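Long-range contacts in GCN5-related N-acetyltransferase (Ralstonia eutropha JMP134, PDB 2Q0Y), which probably transfers an acyl group, most likely acetyl from acetyl-coenzyme A, to an acceptor that has not been established: residues L14-R19 with P39-L44; L70-W75 with A114-R119; R87-N92 with F123-A128; I104-M109 with Q133-R138. One frame throughout, in Å; residues are numbered along the deposited sequence. Where two conformers were deposited one is given.

Overall arrangement
The first loop to close is contact 1, where 14-19 meets 39-44 and the two early helices, 12-25 and 30-50, come to lie against each other before the central strands begin. The other three contacts follow it in series and cross one another throughout. Contact 2 sets helix 104-118 on strand 63-74, contact 3 joins strand 86-95 to strand 123-127 on the far side of that helix in sequence, and contact 4 leans the short helix 133-138 on the start of helix 104-118. Asn92 ties contact 3 to Arg19 of contact 1, Phe116 reaches Tyr89 between contacts 2 and 3, and Leu126 packs on Met109 and Tyr136 of contact 4.

Contact 1: residues L14-R19 with P39-L44; sequences LVCRHR and PFRDWL. With FMT (formic acid), chain G.
Arg19 reaches Phe40 because its CG stands anti to the backbone N (chi1 -175°) and the chain then runs extended out to NE. Phe40 likewise holds CG anti to its own N, and its ring comes up to meet the arginine. Arg19 CD sits squarely over one face, 3.3 Å from the centroid of the Phe40 ring, so the first contact is a CH-pi one. Beyond it NE lies above the rim, 3.4 Å from Phe40 CD1, and the guanidinium continues flat on the ring with planes only 13° apart. A charged group over an aromatic face in this way would be expected to gain some cation-pi attraction.

The segments belong to helices 12-25 and 30-50, the helical pair that follows the first strand in the GNAT fold. Their local axes run at 137° to each other, nearer antiparallel than parallel, and approach to 10.3 Å. On the ring's edge lies Cys16, with SG 3.9 Å from Phe40 CD2 in a sulfur-aromatic contact, and the same SG touches Arg41 CB at 4.0 Å. Deeper in, Val15 CG1 meets Leu44 CD2 at 3.5 Å.

The polar end of Arg19 is held elsewhere. NH1 bonds to Asn92 OD1 of strand 86-95, and NH2 to Pro77 O of the second subunit. A formic acid molecule, probably from the crystallisation liquor, takes a nearly straight bond from Arg19 NH2 to its O1 at 3.2 Å and a weak one from NH1 to its O2. Phe40 also packs on Pro76 of the second subunit.

Contact 2: residues L70-W75 with A114-R119; sequences LMVIEW and AEFAER. With FMT (formic acid), chain B.
Leu70 and Phe116 carry most of this contact, sliding past each other in opposite directions as strand 63-74 and helix 104-118 come together. Leu70 CG lies between the backbone N and the carbonyl carbon (chi1 68°), and its two methyls reach different neighbours. Lower on the same side chain, Leu70 CB touches the ring tip at Phe116 CZ, 3.9 Å away. The Phe116 ring leans obliquely on the strand backbone too, with CE1 3.4 Å from Met71 O, an oxygen that is also paired with Tyr89 N in the sheet.

Arg119 forms the outer border. Leu70 CD1 lies over one face of its guanidinium, toward the rim, 4.2 Å from Arg119 CZ, while Val72 CG2 approaches NH1 at 4.0 Å. What fixes the turn of this guanidinium is a salt bridge within 114-119, from the residue just past the helix back to Glu115: Arg119 NE donates to Glu115 OE2 at 2.8 Å, in the guanidinium plane and on the anti lone pair, with a weaker bond from NH2. The carbon part of Glu115 serves the apolar side, its CG 4.0 Å from Leu70 CD2. A water links the partners as well, accepting from Arg119 NH1 at 2.9 Å and bonding weakly to Leu70 O.

The example illustrates alpha/beta packing, a helix laid at 39° across a strand. Leu70 continues the apolar layer onto Phe54 and Trp56 of strand 54-60, Phe116 reaches Ile90 of strand 86-95, and Phe116 and Ala117 meet Ile151 of the second subunit.

Contact 3: residues R87-N92 with F123-A128; sequences RGYILN and FAVLHA. With MG (magnesium ion), chain C.
The beta-alpha-beta unit of the GNAT fold, strand 86-95, helix 104-118, strand 123-127, brings Gly88 and Tyr89 alongside Ala124 and Val125 in parallel pairing. Gly88 N donates to Phe123 O at 2.9 Å, and Gly88 O accepts from Val125 N at 2.9 Å, with that donor 38° above the carbonyl plane. Ile90 N then bonds to Val125 O at 3.1 Å. Beyond this a water bridges, accepting from His127 N at 2.9 Å and lying within bonding distance of Ile90 O and Tyr89 OH. Such parting of the fourth and fifth strands is a hallmark of GNAT enzymes, where the cleft usually admits coenzyme A, consistent with the family of this protein.

Tyr89 CG stands anti to the backbone N (chi1 -175°), starting the ring toward Val125 and His127; its CD1 lies 3.7 Å from Val125 CG2. His127 ND1 donates to Tyr89 OH at 2.8 Å, in the imidazole plane and nearly straight at 164°. Together with the bond from NE2 to a magnesium ion at 2.4 Å, this holds the imidazole at both nitrogens. A water, Glu146 and Glu146 of the second subunit also bind the magnesium, so the site spans the interface. At the other end the face of the Arg87 guanidinium rests on the edge of the Phe123 ring, CZ 3.9 Å from CE2, while Arg87 NE bonds to His81. Strand 123-127 also pairs antiparallel with a strand of the second subunit.

Contact 4: residues I104-M109 with Q133-R138; sequences IGQALM and QPLYAR. With EDO (1,2-ethanediol), chain F.
Segments 104-109 and 133-138 are helical, their local axes 10.8 Å apart at closest and 49° from parallel, with Gln106 and Leu135 nearest at the backbone. Leu135 does the central work, its two methyls touching different parts of Gln106. Its CD2 lies against the peptide link from Gly105, 3.8 Å from Gln106 N, while CD1 touches Gln106 CB at 3.8 Å.

Further along, Met109, present as selenomethionine, crosses Tyr136 at about a right angle. Its chain bends at chi2 and chi3 (-72° and -65°), curling the end toward the ring: SE is 3.9 Å from Tyr136 CE1 and CE 3.9 Å from CD1, a Met-aromatic contact that approaches the ring obliquely. Trp141 packs on both residues, and Tyr136 OH bonds to an unidentified ligand.

At the helix start Gly105 N donates to O1 of a 1,2-ethanediol, probably from the crystallisation liquor, at 2.6 Å. The bare CA of Gly105 faces the diol, whose C2 lies where a CB would clash. Gly105 closes the R-x-x-G-x-G signature of GNAT enzymes, whose backbone amides at this helix start bind the coenzyme A pyrophosphate in relatives.

Contact 1: residues L14-R19 with P39-L44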
# COMPACT_ATOMS: atom_id res chain seq x y z
N LEU A 14 -4.99 -0.34 -23.81
CA LEU A 14 -4.07 0.78 -23.59
C LEU A 14 -3.41 0.72 -22.22
O LEU A 14 -2.19 0.85 -22.09
CB LEU A 14 -4.82 2.10 -23.74
CG LEU A 14 -4.03 3.41 -23.60
CD1 LEU A 14 -3.04 3.57 -24.75
CD2 LEU A 14 -4.99 4.59 -23.58
N VAL A 15 -4.23 0.52 -21.20
CA VAL A 15 -3.72 0.47 -19.84
C VAL A 15 -2.76 -0.71 -19.65
O VAL A 15 -1.70 -0.56 -19.04
CB VAL A 15 -4.84 0.42 -18.79
CG1 VAL A 15 -4.26 0.30 -17.38
CG2 VAL A 15 -5.72 1.68 -18.87
N CYS A 16 -3.11 -1.88 -20.19
CA CYS A 16 -2.23 -3.04 -20.11
C CYS A 16 -0.90 -2.81 -20.80
O CYS A 16 0.13 -3.24 -20.31
CB CYS A 16 -2.90 -4.27 -20.71
SG CYS A 16 -4.40 -4.78 -19.81
N ARG A 17 -0.93 -2.13 -21.94
CA ARG A 17 0.30 -1.78 -22.68
C ARG A 17 1.17 -0.82 -21.88
O ARG A 17 2.40 -0.98 -21.84
CB ARG A 17 -0.03 -1.14 -24.04
CG ARG A 17 -0.35 -2.12 -25.15
CD ARG A 17 -0.78 -1.38 -26.47
NE ARG A 17 0.30 -0.61 -27.09
CZ ARG A 17 0.96 -0.99 -28.19
N HIS A 18 0.53 0.18 -21.27
CA HIS A 18 1.24 1.16 -20.45
C HIS A 18 1.93 0.50 -19.25
O HIS A 18 3.10 0.77 -18.96
CB HIS A 18 0.28 2.24 -19.94
CG HIS A 18 -0.12 3.23 -20.98
ND1 HIS A 18 -1.06 4.21 -20.73
CD2 HIS A 18 0.28 3.41 -22.27
CE1 HIS A 18 -1.21 4.95 -21.82
NE2 HIS A 18 -0.41 4.49 -22.76
N ARG A 19 1.20 -0.36 -18.55
CA ARG A 19 1.75 -1.06 -17.41
C ARG A 19 2.98 -1.86 -17.81
O ARG A 19 4.01 -1.78 -17.15
CB ARG A 19 0.70 -1.96 -16.78
CG ARG A 19 1.14 -2.65 -15.49
CD ARG A 19 -0.04 -3.26 -14.77
NE ARG A 19 0.30 -3.84 -13.47
CZ ARG A 19 0.44 -3.16 -12.34
NH1 ARG A 19 0.35 -1.84 -12.32
NH2 ARG A 19 0.73 -3.79 -11.22
N PRO A 39 -3.41 -12.25 -15.89
CA PRO A 39 -3.93 -11.88 -14.56
C PRO A 39 -4.26 -10.38 -14.40
O PRO A 39 -5.34 -10.01 -13.91
CB PRO A 39 -2.81 -12.33 -13.62
CG PRO A 39 -2.23 -13.52 -14.31
CD PRO A 39 -2.22 -13.12 -15.78
N PHE A 40 -3.36 -9.50 -14.85
CA PHE A 40 -3.64 -8.07 -14.76
C PHE A 40 -4.85 -7.63 -15.60
O PHE A 40 -5.69 -6.86 -15.14
CB PHE A 40 -2.42 -7.19 -15.10
CG PHE A 40 -2.74 -5.74 -15.04
CD1 PHE A 40 -2.86 -5.12 -13.82
CD2 PHE A 40 -3.05 -5.03 -16.19
CE1 PHE A 40 -3.25 -3.79 -13.74
CE2 PHE A 40 -3.42 -3.68 -16.11
CZ PHE A 40 -3.51 -3.07 -14.89
N ARG A 41 -4.94 -8.11 -16.84
CA ARG A 41 -6.07 -7.76 -17.71
C ARG A 41 -7.39 -8.19 -17.07
O ARG A 41 -8.36 -7.44 -17.07
CB ARG A 41 -5.90 -8.41 -19.07
CG ARG A 41 -6.95 -8.05 -20.12
CD ARG A 41 -6.53 -8.65 -21.45
NE ARG A 41 -7.28 -8.14 -22.60
CZ ARG A 41 -6.85 -7.21 -23.47
NH1 ARG A 41 -5.65 -6.63 -23.36
NH2 ARG A 41 -7.65 -6.87 -24.48
N ASP A 42 -7.41 -9.41 -16.53
CA ASP A 42 -8.61 -9.96 -15.90
C ASP A 42 -9.00 -9.19 -14.65
O ASP A 42 -10.18 -9.02 -14.36
CB ASP A 42 -8.43 -11.45 -15.57
CG ASP A 42 -8.25 -12.32 -16.81
OD1 ASP A 42 -8.46 -11.85 -17.95
OD2 ASP A 42 -7.88 -13.50 -16.65
N TRP A 43 -8.00 -8.69 -13.93
CA TRP A 43 -8.19 -7.85 -12.76
C TRP A 43 -8.77 -6.49 -13.18
O TRP A 43 -9.66 -5.96 -12.52
CB TRP A 43 -6.86 -7.64 -12.02
CG TRP A 43 -6.90 -6.69 -10.86
CD1 TRP A 43 -7.16 -6.99 -9.55
CD2 TRP A 43 -6.63 -5.28 -10.90
NE1 TRP A 43 -7.08 -5.86 -8.78
CE2 TRP A 43 -6.77 -4.79 -9.58
CE3 TRP A 43 -6.31 -4.39 -11.91
CZ2 TRP A 43 -6.60 -3.47 -9.26
CZ3 TRP A 43 -6.15 -3.06 -11.60
CH2 TRP A 43 -6.29 -2.61 -10.29
N LEU A 44 -8.23 -5.91 -14.25
CA LEU A 44 -8.57 -4.54 -14.63
C LEU A 44 -9.98 -4.43 -15.22
O LEU A 44 -10.69 -3.43 -14.98
CB LEU A 44 -7.56 -4.00 -15.65
CG LEU A 44 -7.82 -2.60 -16.20
CD1 LEU A 44 -7.88 -1.59 -15.05
CD2 LEU A 44 -6.77 -2.19 -17.19
C FMT G . 0.83 -0.99 -9.32
O1 FMT G . 0.73 -1.96 -8.62
O2 FMT G . 1.86 -0.77 -9.91

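Contact 2: residues L70-W75 with A114-R119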
# COMPACT_ATOMS: atom_id res chain seq x y z
N LEU A 70 -5.67 5.80 -11.36
CA LEU A 70 -5.91 6.17 -9.98
C LEU A 70 -7.00 5.32 -9.35
O LEU A 70 -7.95 4.91 -10.00
CB LEU A 70 -6.22 7.67 -9.84
CG LEU A 70 -7.50 8.27 -10.39
CD1 LEU A 70 -8.67 8.26 -9.37
CD2 LEU A 70 -7.23 9.72 -10.86
N MSE A 71 -6.82 5.06 -8.06
CA MSE A 71 -7.74 4.29 -7.26
C MSE A 71 -7.85 4.96 -5.91
O MSE A 71 -6.98 5.73 -5.52
CB MSE A 71 -7.22 2.87 -7.08
CG MSE A 71 -6.90 2.15 -8.38
SE MSE A 71 -6.08 0.44 -8.01
CE MSE A 71 -7.59 -0.31 -7.57
N VAL A 72 -8.95 4.69 -5.22
CA VAL A 72 -9.10 5.07 -3.82
C VAL A 72 -9.22 3.73 -3.11
O VAL A 72 -10.20 3.01 -3.29
CB VAL A 72 -10.32 5.96 -3.60
CG1 VAL A 72 -10.49 6.29 -2.12
CG2 VAL A 72 -10.18 7.23 -4.41
N ILE A 73 -8.20 3.37 -2.35
CA ILE A 73 -8.15 2.06 -1.72
C ILE A 73 -8.56 2.12 -0.27
O ILE A 73 -8.34 3.13 0.41
CB ILE A 73 -6.77 1.42 -1.87
CG1 ILE A 73 -5.69 2.21 -1.16
CG2 ILE A 73 -6.42 1.33 -3.37
CD1 ILE A 73 -4.32 1.55 -1.20
N GLU A 74 -9.18 1.04 0.20
CA GLU A 74 -9.52 0.92 1.61
C GLU A 74 -8.23 0.87 2.44
O GLU A 74 -7.28 0.22 2.05
CB GLU A 74 -10.35 -0.34 1.85
CG GLU A 74 -11.74 -0.25 1.28
CD GLU A 74 -12.63 -1.41 1.73
OE1 GLU A 74 -12.10 -2.40 2.30
OE2 GLU A 74 -13.86 -1.31 1.51
N TRP A 75 -8.21 1.57 3.56
CA TRP A 75 -7.06 1.64 4.43
C TRP A 75 -7.50 1.98 5.85
O TRP A 75 -8.41 2.77 6.03
CB TRP A 75 -6.06 2.68 3.93
CG TRP A 75 -4.70 2.38 4.37
CD1 TRP A 75 -4.07 2.87 5.46
CD2 TRP A 75 -3.81 1.45 3.76
NE1 TRP A 75 -2.81 2.30 5.57
CE2 TRP A 75 -2.63 1.43 4.54
CE3 TRP A 75 -3.89 0.64 2.63
CZ2 TRP A 75 -1.54 0.62 4.22
CZ3 TRP A 75 -2.81 -0.18 2.32
CH2 TRP A 75 -1.65 -0.16 3.10
N ALA A 114 -5.63 16.43 -8.55
CA ALA A 114 -6.84 17.26 -8.52
C ALA A 114 -8.10 16.42 -8.37
O ALA A 114 -9.05 16.83 -7.70
CB ALA A 114 -6.93 18.10 -9.77
N GLU A 115 -8.11 15.25 -9.00
CA GLU A 115 -9.22 14.32 -8.88
C GLU A 115 -9.35 13.85 -7.43
O GLU A 115 -10.44 13.83 -6.88
CB GLU A 115 -9.05 13.14 -9.84
CG GLU A 115 -10.17 12.16 -9.80
CD GLU A 115 -11.48 12.72 -10.35
OE1 GLU A 115 -11.43 13.67 -11.15
OE2 GLU A 115 -12.56 12.19 -9.97
N PHE A 116 -8.23 13.51 -6.79
CA PHE A 116 -8.25 13.15 -5.37
C PHE A 116 -8.78 14.31 -4.51
O PHE A 116 -9.57 14.09 -3.59
CB PHE A 116 -6.86 12.75 -4.86
CG PHE A 116 -6.37 11.41 -5.36
CD1 PHE A 116 -7.23 10.34 -5.56
CD2 PHE A 116 -5.02 11.23 -5.60
CE1 PHE A 116 -6.76 9.12 -6.01
CE2 PHE A 116 -4.54 10.00 -6.06
CZ PHE A 116 -5.42 8.95 -6.26
N ALA A 117 -8.38 15.53 -4.84
CA ALA A 117 -8.86 16.71 -4.10
C ALA A 117 -10.37 16.88 -4.23
O ALA A 117 -11.06 17.13 -3.25
CB ALA A 117 -8.15 17.94 -4.54
N GLU A 118 -10.88 16.75 -5.45
CA GLU A 118 -12.30 16.80 -5.73
C GLU A 118 -13.07 15.76 -4.92
O GLU A 118 -14.18 16.02 -4.46
CB GLU A 118 -12.54 16.58 -7.23
CG GLU A 118 -13.99 16.51 -7.66
CD GLU A 118 -14.13 16.16 -9.14
OE1 GLU A 118 -13.19 15.57 -9.69
OE2 GLU A 118 -15.14 16.48 -9.77
N ARG A 119 -12.46 14.59 -4.75
CA ARG A 119 -13.06 13.50 -4.01
C ARG A 119 -12.85 13.61 -2.50
O ARG A 119 -13.32 12.74 -1.75
CB ARG A 119 -12.52 12.16 -4.55
CG ARG A 119 -12.92 11.88 -5.99
CD ARG A 119 -12.30 10.57 -6.45
NE ARG A 119 -12.58 10.30 -7.86
CZ ARG A 119 -12.64 9.09 -8.40
NH1 ARG A 119 -12.47 8.00 -7.66
NH2 ARG A 119 -12.86 8.97 -9.71
C FMT B . -1.19 0.86 9.30
O1 FMT B . -1.78 1.58 8.55
O2 FMT B . -0.34 1.31 10.02
O HOH W 1 -10.99 5.85 -9.03

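Contact 3: residues R87-N92 with F123-A128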
# COMPACT_ATOMS: atom_id res chain seq x y z
N ARG A 87 -7.12 5.74 1.23
CA ARG A 87 -6.09 6.60 0.68
C ARG A 87 -6.10 6.52 -0.85
O ARG A 87 -6.60 5.56 -1.44
CB ARG A 87 -4.71 6.32 1.30
CG ARG A 87 -4.28 4.92 1.32
CD ARG A 87 -2.83 4.78 1.86
NE ARG A 87 -2.66 5.13 3.28
CZ ARG A 87 -1.52 4.97 3.96
NH1 ARG A 87 -0.46 4.43 3.37
NH2 ARG A 87 -1.43 5.33 5.23
N GLY A 88 -5.62 7.58 -1.48
CA GLY A 88 -5.47 7.61 -2.93
C GLY A 88 -4.28 6.79 -3.35
O GLY A 88 -3.29 6.67 -2.61
N TYR A 89 -4.37 6.19 -4.53
CA TYR A 89 -3.28 5.41 -5.10
C TYR A 89 -3.14 5.76 -6.58
O TYR A 89 -4.12 5.73 -7.32
CB TYR A 89 -3.49 3.90 -4.89
CG TYR A 89 -2.29 3.11 -5.37
CD1 TYR A 89 -1.03 3.34 -4.81
CD2 TYR A 89 -2.39 2.14 -6.36
CE1 TYR A 89 0.08 2.66 -5.23
CE2 TYR A 89 -1.26 1.45 -6.80
CZ TYR A 89 -0.02 1.72 -6.23
OH TYR A 89 1.15 1.05 -6.63
N ILE A 90 -1.93 6.11 -6.99
CA ILE A 90 -1.61 6.43 -8.37
C ILE A 90 -0.75 5.30 -8.93
O ILE A 90 0.19 4.84 -8.27
CB ILE A 90 -0.89 7.80 -8.50
CG1 ILE A 90 -1.81 8.91 -7.99
CG2 ILE A 90 -0.43 8.06 -9.94
CD1 ILE A 90 -1.19 10.27 -7.97
N LEU A 91 -1.06 4.87 -10.14
CA LEU A 91 -0.33 3.79 -10.79
C LEU A 91 -0.38 3.90 -12.31
O LEU A 91 -1.21 4.63 -12.88
CB LEU A 91 -0.85 2.41 -10.34
CG LEU A 91 -2.23 1.95 -10.81
CD1 LEU A 91 -2.42 0.46 -10.58
CD2 LEU A 91 -3.37 2.74 -10.16
N ASN A 92 0.53 3.17 -12.95
CA ASN A 92 0.56 3.04 -14.41
C ASN A 92 0.75 4.34 -15.19
O ASN A 92 0.28 4.45 -16.32
CB ASN A 92 -0.69 2.32 -14.93
CG ASN A 92 -0.78 0.89 -14.46
OD1 ASN A 92 0.23 0.25 -14.21
ND2 ASN A 92 -2.00 0.39 -14.32
N PHE A 123 -4.97 11.84 1.68
CA PHE A 123 -3.59 11.35 1.56
C PHE A 123 -3.51 10.37 0.40
O PHE A 123 -4.45 9.60 0.19
CB PHE A 123 -3.23 10.66 2.88
CG PHE A 123 -1.79 10.25 3.03
CD1 PHE A 123 -0.80 11.21 3.24
CD2 PHE A 123 -1.43 8.91 3.03
CE1 PHE A 123 0.52 10.81 3.42
CE2 PHE A 123 -0.11 8.53 3.22
CZ PHE A 123 0.85 9.49 3.42
N ALA A 124 -2.40 10.40 -0.32
CA ALA A 124 -2.20 9.49 -1.45
C ALA A 124 -0.79 8.92 -1.46
O ALA A 124 0.16 9.52 -0.90
CB ALA A 124 -2.46 10.23 -2.75
N VAL A 125 -0.66 7.77 -2.12
CA VAL A 125 0.62 7.09 -2.26
C VAL A 125 0.78 6.61 -3.70
O VAL A 125 -0.17 6.56 -4.46
CB VAL A 125 0.78 5.89 -1.28
CG1 VAL A 125 0.76 6.36 0.18
CG2 VAL A 125 -0.28 4.85 -1.52
N LEU A 126 2.03 6.30 -4.06
CA LEU A 126 2.37 5.74 -5.37
C LEU A 126 3.64 4.92 -5.18
O LEU A 126 4.32 5.10 -4.18
CB LEU A 126 2.57 6.86 -6.42
CG LEU A 126 3.64 7.94 -6.22
CD1 LEU A 126 5.07 7.46 -6.53
CD2 LEU A 126 3.30 9.15 -7.07
N HIS A 127 3.95 4.03 -6.12
CA HIS A 127 5.24 3.35 -6.12
C HIS A 127 6.02 3.83 -7.32
O HIS A 127 5.60 3.65 -8.47
CB HIS A 127 5.05 1.85 -6.14
CG HIS A 127 4.47 1.31 -4.87
ND1 HIS A 127 3.13 1.07 -4.72
CD2 HIS A 127 5.05 0.95 -3.70
CE1 HIS A 127 2.90 0.59 -3.51
NE2 HIS A 127 4.05 0.52 -2.87
N ALA A 128 7.13 4.51 -7.05
CA ALA A 128 7.87 5.20 -8.09
C ALA A 128 8.79 4.25 -8.84
O ALA A 128 9.19 3.22 -8.32
CB ALA A 128 8.66 6.32 -7.50
MG MG C . 2.73 0.75 -0.91
O HOH W 2 2.17 3.08 -8.25
O HOH W 3 0.72 0.19 -0.48

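Contact 4: residues I104-M109 with Q133-R138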
# COMPACT_ATOMS: atom_id res chain seq x y z
N ILE A 104 4.09 16.34 -20.02
CA ILE A 104 2.93 15.43 -19.98
C ILE A 104 2.78 14.68 -18.67
O ILE A 104 1.67 14.58 -18.13
CB ILE A 104 2.94 14.45 -21.18
CG1 ILE A 104 2.76 15.25 -22.46
CG2 ILE A 104 1.84 13.38 -21.05
CD1 ILE A 104 2.99 14.45 -23.71
N GLY A 105 3.87 14.11 -18.17
CA GLY A 105 3.83 13.37 -16.93
C GLY A 105 3.37 14.25 -15.77
O GLY A 105 2.53 13.85 -14.97
N GLN A 106 3.91 15.45 -15.68
CA GLN A 106 3.49 16.39 -14.64
C GLN A 106 2.03 16.79 -14.80
O GLN A 106 1.29 16.88 -13.82
CB GLN A 106 4.41 17.60 -14.63
CG GLN A 106 4.01 18.63 -13.58
CD GLN A 106 5.08 19.67 -13.33
OE1 GLN A 106 6.05 19.77 -14.06
NE2 GLN A 106 4.89 20.45 -12.27
N ALA A 107 1.59 16.99 -16.04
CA ALA A 107 0.19 17.32 -16.33
C ALA A 107 -0.77 16.22 -15.89
O ALA A 107 -1.80 16.49 -15.26
CB ALA A 107 0.01 17.62 -17.78
N LEU A 108 -0.44 14.97 -16.20
CA LEU A 108 -1.24 13.83 -15.75
C LEU A 108 -1.22 13.68 -14.24
O LEU A 108 -2.25 13.41 -13.63
CB LEU A 108 -0.78 12.54 -16.43
CG LEU A 108 -1.12 12.43 -17.92
CD1 LEU A 108 -0.49 11.20 -18.54
CD2 LEU A 108 -2.61 12.41 -18.13
N MSE A 109 -0.06 13.87 -13.62
CA MSE A 109 -0.01 13.85 -12.16
C MSE A 109 -0.90 14.94 -11.57
O MSE A 109 -1.59 14.71 -10.58
CB MSE A 109 1.42 14.01 -11.66
CG MSE A 109 2.29 12.79 -11.84
SE MSE A 109 1.84 11.34 -10.65
CE MSE A 109 2.26 12.17 -8.92
N GLN A 133 10.93 9.32 -10.09
CA GLN A 133 11.16 9.86 -8.75
C GLN A 133 11.52 11.36 -8.68
O GLN A 133 11.02 12.06 -7.79
CB GLN A 133 12.22 9.01 -8.02
CG GLN A 133 12.65 9.54 -6.66
CD GLN A 133 13.68 10.66 -6.75
OE1 GLN A 133 14.56 10.65 -7.62
NE2 GLN A 133 13.57 11.64 -5.85
N PRO A 134 12.37 11.87 -9.58
CA PRO A 134 12.72 13.30 -9.46
C PRO A 134 11.52 14.24 -9.68
O PRO A 134 11.40 15.24 -8.99
CB PRO A 134 13.79 13.50 -10.55
CG PRO A 134 14.24 12.13 -10.94
CD PRO A 134 13.08 11.22 -10.70
N LEU A 135 10.66 13.90 -10.62
CA LEU A 135 9.43 14.65 -10.85
C LEU A 135 8.54 14.60 -9.61
O LEU A 135 8.03 15.62 -9.17
CB LEU A 135 8.67 14.11 -12.06
CG LEU A 135 7.25 14.66 -12.28
CD1 LEU A 135 7.29 16.17 -12.53
CD2 LEU A 135 6.54 13.92 -13.40
N TYR A 136 8.37 13.41 -9.04
CA TYR A 136 7.47 13.30 -7.89
C TYR A 136 8.01 14.13 -6.74
O TYR A 136 7.27 14.85 -6.08
CB TYR A 136 7.23 11.83 -7.50
CG TYR A 136 6.84 10.93 -8.66
CD1 TYR A 136 6.03 11.40 -9.70
CD2 TYR A 136 7.32 9.63 -8.74
CE1 TYR A 136 5.69 10.58 -10.77
CE2 TYR A 136 7.00 8.80 -9.80
CZ TYR A 136 6.18 9.27 -10.81
OH TYR A 136 5.87 8.45 -11.88
N ALA A 137 9.32 14.05 -6.50
CA ALA A 137 9.93 14.82 -5.44
C ALA A 137 9.72 16.31 -5.68
O ALA A 137 9.38 17.03 -4.74
CB ALA A 137 11.38 14.50 -5.33
N ARG A 138 9.91 16.76 -6.92
CA ARG A 138 9.66 18.16 -7.29
C ARG A 138 8.22 18.56 -6.99
O ARG A 138 7.95 19.71 -6.63
CB ARG A 138 9.92 18.39 -8.78
CG ARG A 138 11.38 18.49 -9.18
CD ARG A 138 11.56 19.02 -10.61
NE ARG A 138 11.36 17.98 -11.64
CZ ARG A 138 10.40 17.96 -12.56
NH1 ARG A 138 9.47 18.93 -12.63
NH2 ARG A 138 10.35 16.96 -13.43
C1 EDO F . 6.72 13.69 -19.43
O1 EDO F . 6.21 14.91 -18.95
C2 EDO F . 7.35 12.91 -18.31
O2 EDO F . 7.81 11.66 -18.83